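Protein STE5 (Saccharomyces cerevisiae, PDB 3FZE) scaffolds the yeast mating pheromone response, its minimal scaffold domain acting as a co-catalyst for phosphorylation of the MAP kinase Fus3 by Ste7. Local coordinates at residues T101-P104 / E105-E109. Numbering follows the deposited sequence. Where two conformers were deposited one is given.
Sequences TLYP and ENIHE
Tyr103 and Ile107 meet because each sets its first side-chain branch opposite its own carbonyl carbon: Tyr103 CG at chi1 -56° and Ile107 CG1 at -61°. The CB-CG bond of the tyrosine thereby points its ring toward the residues that follow, and the CG1 methylene of Ile107 settles over one of its faces. This is a CH-pi contact, with CG1 4.0 Å from the ring centroid of Tyr103 and displaced toward the CB end, 3.6 Å from Tyr103 CG. A flat aromatic suits the place, offering a broad apolar surface to the isoleucine.

The chain between them is a type I beta turn from Tyr103 to Asn106, made just where helix 95-102 ends. Its closing bond runs from Asn106 N to Tyr103 O, 2.9 Å, with the donor well above the carbonyl plane. Pro104 fits the second position, since its ring holds phi near the -60° called for there. Asn106 takes the chain out of the turn with a positive phi, and its side chain suits the place through OD1, an acceptor for two donors. One water donates to both Pro104 O (3.0 Å) and Asn106 OD1 (2.7 Å), and Lys99 NZ of the helix also binds that OD1. Beyond the turn, His108 reaches back, its NE2 giving a weak bond to Glu105 O, 3.2 Å.

Farther along, Glu109 brings its carboxylate near the phenol, but OE2 stays 4.1 Å from Tyr103 OH, too far for a bond; the carboxylate is held through its OE1 by a salt bridge with Arg53. Leaving helix 95-102, the chain thus reverses through a turn with one backbone bond, and a CH-pi contact packs beside it, on the way to strand 111-117 of the vWA-like fold, while water and charged partners serve the polar groups of this surface loop.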
loop_
_atom_site.group_PDB
_atom_site.type_symbol
_atom_site.label_atom_id
_atom_site.label_comp_id
_atom_site.label_asym_id
_atom_site.label_seq_id
_atom_site.Cartn_x
_atom_site.Cartn_y
_atom_site.Cartn_z
ATOM N N THR A 101 2.482 -0.050 16.271
ATOM C CA THR A 101 3.003 1.293 16.066
ATOM C C THR A 101 1.895 2.287 15.728
ATOM O O THR A 101 1.833 3.355 16.324
ATOM C CB THR A 101 4.070 1.323 14.954
ATOM O OG1 THR A 101 5.168 0.478 15.322
ATOM C CG2 THR A 101 4.577 2.742 14.759
ATOM N N LEU A 102 1.023 1.932 14.785
ATOM C CA LEU A 102 -0.072 2.819 14.385
ATOM C C LEU A 102 -1.217 2.823 15.391
ATOM O O LEU A 102 -1.897 3.839 15.562
ATOM C CB LEU A 102 -0.634 2.437 13.011
ATOM C CG LEU A 102 0.284 2.496 11.783
ATOM C CD1 LEU A 102 -0.472 2.107 10.529
ATOM C CD2 LEU A 102 0.902 3.866 11.628
ATOM N N TYR A 103 -1.437 1.684 16.043
ATOM C CA TYR A 103 -2.586 1.510 16.946
ATOM C C TYR A 103 -2.216 0.881 18.292
ATOM O O TYR A 103 -2.667 -0.218 18.629
ATOM C CB TYR A 103 -3.700 0.705 16.261
ATOM C CG TYR A 103 -4.136 1.326 14.956
ATOM C CD1 TYR A 103 -5.024 2.394 14.941
ATOM C CD2 TYR A 103 -3.635 0.870 13.744
ATOM C CE1 TYR A 103 -5.416 2.981 13.751
ATOM C CE2 TYR A 103 -4.028 1.455 12.542
ATOM C CZ TYR A 103 -4.906 2.506 12.552
ATOM O OH TYR A 103 -5.301 3.092 11.364
ATOM N N PRO A 104 -1.399 1.586 19.079
ATOM C CA PRO A 104 -0.953 1.110 20.394
ATOM C C PRO A 104 -2.109 0.825 21.353
ATOM O O PRO A 104 -1.978 -0.007 22.251
ATOM C CB PRO A 104 -0.087 2.275 20.907
ATOM C CG PRO A 104 -0.508 3.461 20.050
ATOM C CD PRO A 104 -0.730 2.845 18.712
ATOM N N GLU A 105 -3.232 1.514 21.176
ATOM C CA GLU A 105 -4.389 1.278 22.031
ATOM C C GLU A 105 -5.465 0.495 21.290
ATOM O O GLU A 105 -6.639 0.547 21.648
ATOM C CB GLU A 105 -4.947 2.598 22.573
ATOM C CG GLU A 105 -3.914 3.478 23.269
ATOM C CD GLU A 105 -3.226 2.779 24.429
ATOM O OE1 GLU A 105 -3.843 1.884 25.044
ATOM O OE2 GLU A 105 -2.063 3.127 24.730
ATOM N N ASN A 106 -5.045 -0.235 20.259
ATOM C CA ASN A 106 -5.947 -1.098 19.471
ATOM C C ASN A 106 -6.802 -0.357 18.440
ATOM O O ASN A 106 -6.958 0.862 18.504
ATOM C CB ASN A 106 -6.827 -1.986 20.370
ATOM C CG ASN A 106 -6.018 -2.716 21.426
ATOM O OD1 ASN A 106 -4.937 -3.234 21.141
ATOM N ND2 ASN A 106 -6.520 -2.734 22.651
ATOM N N ILE A 107 -7.343 -1.112 17.491
ATOM C CA ILE A 107 -8.104 -0.562 16.369
ATOM C C ILE A 107 -9.594 -0.466 16.693
ATOM O O ILE A 107 -10.171 -1.399 17.242
ATOM C CB ILE A 107 -7.911 -1.440 15.108
ATOM C CG1 ILE A 107 -6.434 -1.463 14.709
ATOM C CG2 ILE A 107 -8.825 -0.975 13.972
ATOM C CD1 ILE A 107 -6.037 -2.674 13.885
ATOM N N HIS A 108 -10.213 0.660 16.345
ATOM C CA HIS A 108 -11.610 0.906 16.691
ATOM C C HIS A 108 -12.486 1.321 15.511
ATOM O O HIS A 108 -13.500 1.996 15.686
ATOM C CB HIS A 108 -11.707 1.949 17.802
ATOM C CG HIS A 108 -10.980 1.562 19.050
ATOM N ND1 HIS A 108 -11.371 0.500 19.835
ATOM C CD2 HIS A 108 -9.898 2.101 19.654
ATOM C CE1 HIS A 108 -10.553 0.393 20.865
ATOM N NE2 HIS A 108 -9.650 1.353 20.782
ATOM N N GLU A 109 -12.100 0.912 14.309
ATOM C CA GLU A 109 -12.881 1.224 13.119
ATOM C C GLU A 109 -12.668 0.119 12.102
ATOM O O GLU A 109 -11.821 -0.750 12.295
ATOM C CB GLU A 109 -12.429 2.562 12.534
ATOM C CG GLU A 109 -10.989 2.554 12.091
ATOM C CD GLU A 109 -10.521 3.902 11.590
ATOM O OE1 GLU A 109 -11.375 4.722 11.189
ATOM O OE2 GLU A 109 -9.300 4.133 11.603
HETATM O O HOH W 1 -2.827 -2.782 22.823
#